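Uly1 (Catenovulum maritimum, PDB 7DRQ) is a calcium-binding ulvan lyase of polysaccharide lyase family 24 that probably cleaves the marine algal polysaccharide ulvan by elimination. Local coordinates at residues M266-D270 with G271-I275; V449-D453 with G454-Y458. All blocks are in the same frame, centred on the assembly; numbering follows the deposited sequence.

Contacts 1 and 2 are both tight beta hairpins whose two strands are joined by a type I' turn with glycine at its third position, in a chain built largely of antiparallel sheets, consistent with its beta-propeller relatives. Contact 1 belongs to a sheet that includes strands 261-269, 272-280 and 290-298; contact 2 forms the outer part of another, where strand 455-462 pairs with 469-478, which in turn pairs with 3-15. Their centres lie about 17 Å apart and their nearest atoms about 9 Å, so they do not touch. Neither supplies a ligand to the calcium sites formed by Asp173, Asp183 and Lys185 or by Leu283, Asp285 and Phe287, although the Asp270 side chain in contact 1 lies about 8 Å from a bound calcium ion.

Contact 1 of 2, residues M266-D270 with G271-I275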
loop_
_atom_site.group_PDB
_atom_site.type_symbol
_atom_site.label_atom_id
_atom_site.label_comp_id
_atom_site.label_asym_id
_atom_site.label_seq_id
_atom_site.Cartn_x
_atom_site.Cartn_y
_atom_site.Cartn_z
HETATM N N MSE A 266 -3.279 7.448 2.986
HETATM C CA MSE A 266 -3.930 8.544 2.302
HETATM C C MSE A 266 -4.538 8.006 1.023
HETATM O O MSE A 266 -3.981 7.097 0.392
HETATM C CB MSE A 266 -2.941 9.671 1.967
HETATM C CG MSE A 266 -2.216 10.206 3.159
HETATM SE SE MSE A 266 -1.049 11.695 2.601
HETATM C CE MSE A 266 -2.099 12.469 1.317
ATOM N N LYS A 267 -5.698 8.542 0.662
ATOM C CA LYS A 267 -6.364 8.178 -0.578
ATOM C C LYS A 267 -7.015 9.412 -1.164
ATOM O O LYS A 267 -7.305 10.379 -0.458
ATOM C CB LYS A 267 -7.454 7.117 -0.374
ATOM C CG LYS A 267 -6.992 5.835 0.277
ATOM C CD LYS A 267 -8.191 4.892 0.463
ATOM C CE LYS A 267 -7.821 3.713 1.342
ATOM N NZ LYS A 267 -8.873 2.631 1.289
ATOM N N TYR A 268 -7.271 9.362 -2.468
ATOM C CA TYR A 268 -8.151 10.331 -3.100
ATOM C C TYR A 268 -9.548 9.728 -3.092
ATOM O O TYR A 268 -9.765 8.650 -3.662
ATOM C CB TYR A 268 -7.696 10.643 -4.521
ATOM C CG TYR A 268 -8.426 11.791 -5.163
ATOM C CD1 TYR A 268 -8.044 13.109 -4.921
ATOM C CD2 TYR A 268 -9.475 11.561 -6.043
ATOM C CE1 TYR A 268 -8.708 14.170 -5.527
ATOM C CE2 TYR A 268 -10.136 12.601 -6.648
ATOM C CZ TYR A 268 -9.752 13.897 -6.405
ATOM O OH TYR A 268 -10.434 14.908 -7.043
ATOM N N ALA A 269 -10.475 10.390 -2.411
ATOM C CA ALA A 269 -11.799 9.823 -2.171
ATOM C C ALA A 269 -12.813 10.946 -2.225
ATOM O O ALA A 269 -12.588 12.009 -1.630
ATOM C CB ALA A 269 -11.867 9.122 -0.809
ATOM N N ASP A 270 -13.913 10.714 -2.942
ATOM C CA ASP A 270 -14.946 11.722 -3.175
ATOM C C ASP A 270 -14.332 13.090 -3.467
ATOM O O ASP A 270 -14.647 14.090 -2.820
ATOM C CB ASP A 270 -15.915 11.809 -1.997
ATOM C CG ASP A 270 -17.182 12.593 -2.342
ATOM O OD1 ASP A 270 -17.494 12.672 -3.549
ATOM O OD2 ASP A 270 -17.847 13.139 -1.426
ATOM N N GLY A 271 -13.416 13.116 -4.441
ATOM C CA GLY A 271 -12.874 14.363 -4.951
ATOM C C GLY A 271 -11.897 15.088 -4.051
ATOM O O GLY A 271 -11.604 16.265 -4.304
ATOM N N LYS A 272 -11.387 14.445 -3.003
ATOM C CA LYS A 272 -10.481 15.112 -2.078
ATOM C C LYS A 272 -9.376 14.168 -1.634
ATOM O O LYS A 272 -9.558 12.956 -1.553
ATOM C CB LYS A 272 -11.202 15.630 -0.830
ATOM C CG LYS A 272 -12.325 16.611 -1.120
ATOM C CD LYS A 272 -12.988 17.108 0.164
ATOM C CE LYS A 272 -14.191 17.988 -0.189
ATOM N NZ LYS A 272 -14.893 18.460 1.029
ATOM N N ILE A 273 -8.231 14.752 -1.324
ATOM C CA ILE A 273 -7.150 14.031 -0.670
ATOM C C ILE A 273 -7.491 13.899 0.809
ATOM O O ILE A 273 -7.803 14.895 1.466
ATOM C CB ILE A 273 -5.824 14.775 -0.875
ATOM C CG1 ILE A 273 -5.410 14.695 -2.342
ATOM C CG2 ILE A 273 -4.751 14.212 0.011
ATOM C CD1 ILE A 273 -4.325 15.697 -2.717
ATOM N N ARG A 274 -7.479 12.667 1.328
ATOM C CA ARG A 274 -7.829 12.421 2.728
ATOM C C ARG A 274 -6.908 11.357 3.316
ATOM O O ARG A 274 -6.121 10.721 2.613
ATOM C CB ARG A 274 -9.300 11.984 2.889
ATOM C CG ARG A 274 -10.257 12.501 1.822
ATOM C CD ARG A 274 -11.714 12.088 2.078
ATOM N NE ARG A 274 -12.588 12.637 1.040
ATOM C CZ ARG A 274 -13.636 13.432 1.271
ATOM N NH1 ARG A 274 -13.978 13.754 2.518
ATOM N NH2 ARG A 274 -14.348 13.896 0.248
ATOM N N ILE A 275 -7.001 11.169 4.634
ATOM C CA ILE A 275 -6.217 10.148 5.320
ATOM C C ILE A 275 -7.058 9.521 6.427
ATOM O O ILE A 275 -7.863 10.195 7.078
ATOM C CB ILE A 275 -4.907 10.745 5.887
ATOM C CG1 ILE A 275 -3.940 9.637 6.329
ATOM C CG2 ILE A 275 -5.226 11.727 7.015
ATOM C CD1 ILE A 275 -2.551 10.161 6.751
HETATM O O HOH W 1 -17.008 14.174 0.689
#
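The guanidinium of Arg274 reaches back along its hairpin to the turn and binds two backbone carbonyls there. NE donates to Ala269 O at 2.7 Å, and NH2 to Asp270 O at 3.1 Å; both oxygens lie at the guanidinium's edge, close to its plane. A chain extended from CG to NE gives arginine the length to do this. Ala269 O also accepts the backbone N-H of Lys272 (N to O 3.0 Å), and the two donors come from opposite faces of the carbonyl plane. Asp270 adds charge rather than a direct bond: its OD2 stands 4.0 Å from Arg274 NH2, a long salt bridge with no N-H aimed at the oxygen, while one water bridges these two atoms. The turn, type I' from Ala269 to Lys272, suits glycine as its third residue because Gly271 has a positive phi (73°).

On the face carrying Met266, Tyr268, Ile273 and Ile275, the packing is mainly apolar. The bend at chi3 (37°) carries CE of Met266, present as selenomethionine, against Ile273 CG2, a tight 3.4 Å, and its CG meets Ile275 CD1. With CG anti to the backbone N, the Tyr268 ring lies alongside the turn, Lys272 N over one face and Tyr268 OH 3.3 Å from Gly271 CA.

Beyond the hairpin, Tyr295 OH takes a bond from Arg274 NH1; Lys267 NZ forms a salt bridge with Asp350 and a hydrogen bond to Trp351 O, with a cation-pi contact to the same tryptophan, and Lys272 NZ a salt bridge with Asp299. Strand 272-280 continues the sheet into strand 290-298; Phe207 of strand 201-208 packs on the apolar face, and Trp351 and Val353 of strand 350-353 on the face of Arg274.

Contact 2 of 2, residues V449-D453 with G454-Y458; sequences VHIHD and GKLYY
Tyr457 lies along the neighbouring strand and can be followed outward from its backbone. CB rests 3.4 Å from His450 O, the oxygen that also accepts the Tyr457 N-H (N to O 2.8 Å). With CG anti to the carbonyl carbon (chi1 -66°), the ring runs toward the turn: CD1 passes His450 O at 3.6 Å, and CE1 comes 3.7 Å from His452 O and near His452 CB. Both oxygens meet the ring at its edge. At the tip, OH is 2.6 Å from a water that donates to His452 O, so tyrosine supplies both apolar length and a polar end. The strands form a two-residue beta hairpin closed by a type I' turn, His452 to Lys455, in which Gly454 takes a positive phi; His452 O accepts the N-H of Lys455. A phenylalanine in place of Tyr457 would probably leave the bridging water without its hydroxyl partner and weaken the tie to His452 O. On the other face of the hairpin, the two methyls of Val449 divide between two partners, CG1 on Leu456 CD1 (3.6 Å) and CG2 on Tyr458 CE1 (3.7 Å). Branched aliphatic residues suit this face, where Ile412 of strand 408-415 packs on Val449, Ile451 and Leu456.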
loop_
_atom_site.group_PDB
_atom_site.type_symbol
_atom_site.label_atom_id
_atom_site.label_comp_id
_atom_site.label_asym_id
_atom_site.label_seq_id
_atom_site.Cartn_x
_atom_site.Cartn_y
_atom_site.Cartn_z
ATOM N N VAL A 449 -6.679 -5.479 -4.921
ATOM C CA VAL A 449 -7.826 -4.893 -5.605
ATOM C C VAL A 449 -7.461 -3.503 -6.106
ATOM O O VAL A 449 -6.840 -2.719 -5.377
ATOM C CB VAL A 449 -9.020 -4.817 -4.636
ATOM C CG1 VAL A 449 -10.128 -3.941 -5.210
ATOM C CG2 VAL A 449 -9.513 -6.214 -4.289
ATOM N N HIS A 450 -7.865 -3.191 -7.341
ATOM C CA HIS A 450 -7.838 -1.829 -7.867
ATOM C C HIS A 450 -9.174 -1.555 -8.540
ATOM O O HIS A 450 -9.557 -2.276 -9.463
ATOM C CB HIS A 450 -6.686 -1.642 -8.858
ATOM C CG HIS A 450 -6.592 -0.255 -9.420
ATOM N ND1 HIS A 450 -6.100 0.804 -8.690
ATOM C CD2 HIS A 450 -6.916 0.241 -10.636
ATOM C CE1 HIS A 450 -6.136 1.900 -9.428
ATOM N NE2 HIS A 450 -6.620 1.586 -10.615
ATOM N N ILE A 451 -9.890 -0.530 -8.074
ATOM C CA ILE A 451 -11.161 -0.124 -8.666
ATOM C C ILE A 451 -10.888 1.016 -9.636
ATOM O O ILE A 451 -10.228 1.998 -9.273
ATOM C CB ILE A 451 -12.167 0.310 -7.582
ATOM C CG1 ILE A 451 -12.315 -0.776 -6.505
ATOM C CG2 ILE A 451 -13.512 0.671 -8.219
ATOM C CD1 ILE A 451 -12.761 -2.112 -7.045
ATOM N N HIS A 452 -11.388 0.901 -10.864
ATOM C CA HIS A 452 -11.148 1.950 -11.851
ATOM C C HIS A 452 -12.296 1.965 -12.847
ATOM O O HIS A 452 -12.575 0.946 -13.482
ATOM C CB HIS A 452 -9.808 1.726 -12.557
ATOM C CG HIS A 452 -9.551 2.669 -13.689
ATOM N ND1 HIS A 452 -8.962 3.900 -13.506
ATOM C CD2 HIS A 452 -9.801 2.563 -15.015
ATOM C CE1 HIS A 452 -8.855 4.511 -14.671
ATOM N NE2 HIS A 452 -9.360 3.724 -15.602
ATOM N N ASP A 453 -12.963 3.114 -12.972
ATOM C CA ASP A 453 -14.016 3.319 -13.968
ATOM C C ASP A 453 -15.095 2.242 -13.879
ATOM O O ASP A 453 -15.471 1.621 -14.873
ATOM C CB ASP A 453 -13.419 3.376 -15.373
ATOM C CG ASP A 453 -14.278 4.172 -16.342
ATOM O OD1 ASP A 453 -15.297 4.746 -15.898
ATOM O OD2 ASP A 453 -13.930 4.224 -17.545
ATOM N N GLY A 454 -15.588 2.015 -12.666
ATOM C CA GLY A 454 -16.668 1.069 -12.474
ATOM C C GLY A 454 -16.305 -0.391 -12.621
ATOM O O GLY A 454 -17.208 -1.231 -12.657
ATOM N N LYS A 455 -15.020 -0.729 -12.705
ATOM C CA LYS A 455 -14.605 -2.123 -12.810
ATOM C C LYS A 455 -13.601 -2.465 -11.718
ATOM O O LYS A 455 -12.850 -1.607 -11.240
ATOM C CB LYS A 455 -14.004 -2.433 -14.186
ATOM C CG LYS A 455 -14.992 -2.166 -15.340
ATOM C CD LYS A 455 -14.475 -2.689 -16.660
ATOM C CE LYS A 455 -15.490 -2.446 -17.769
ATOM N NZ LYS A 455 -15.068 -3.117 -19.027
ATOM N N LEU A 456 -13.614 -3.741 -11.338
ATOM C CA LEU A 456 -12.708 -4.316 -10.351
ATOM C C LEU A 456 -11.585 -5.035 -11.096
ATOM O O LEU A 456 -11.846 -5.937 -11.898
ATOM C CB LEU A 456 -13.459 -5.284 -9.428
ATOM C CG LEU A 456 -12.700 -6.440 -8.749
ATOM C CD1 LEU A 456 -11.635 -5.898 -7.819
ATOM C CD2 LEU A 456 -13.642 -7.380 -7.970
ATOM N N TYR A 457 -10.354 -4.599 -10.864
ATOM C CA TYR A 457 -9.156 -5.234 -11.398
ATOM C C TYR A 457 -8.546 -6.019 -10.253
ATOM O O TYR A 457 -8.042 -5.432 -9.290
ATOM C CB TYR A 457 -8.189 -4.185 -11.961
ATOM C CG TYR A 457 -8.766 -3.493 -13.175
ATOM C CD1 TYR A 457 -9.729 -2.493 -13.039
ATOM C CD2 TYR A 457 -8.387 -3.873 -14.465
ATOM C CE1 TYR A 457 -10.283 -1.876 -14.149
ATOM C CE2 TYR A 457 -8.948 -3.266 -15.589
ATOM C CZ TYR A 457 -9.892 -2.267 -15.421
ATOM O OH TYR A 457 -10.446 -1.656 -16.528
ATOM N N TYR A 458 -8.647 -7.346 -10.324
ATOM C CA TYR A 458 -8.229 -8.220 -9.230
ATOM C C TYR A 458 -6.944 -8.911 -9.655
ATOM O O TYR A 458 -6.947 -9.709 -10.594
ATOM C CB TYR A 458 -9.324 -9.239 -8.903
ATOM C CG TYR A 458 -9.386 -9.668 -7.458
ATOM C CD1 TYR A 458 -8.435 -9.251 -6.536
ATOM C CD2 TYR A 458 -10.411 -10.513 -7.018
ATOM C CE1 TYR A 458 -8.515 -9.644 -5.210
ATOM C CE2 TYR A 458 -10.494 -10.912 -5.706
ATOM C CZ TYR A 458 -9.549 -10.489 -4.806
ATOM O OH TYR A 458 -9.664 -10.903 -3.498
HETATM O O HOH W 2 -12.320 0.136 -16.167
#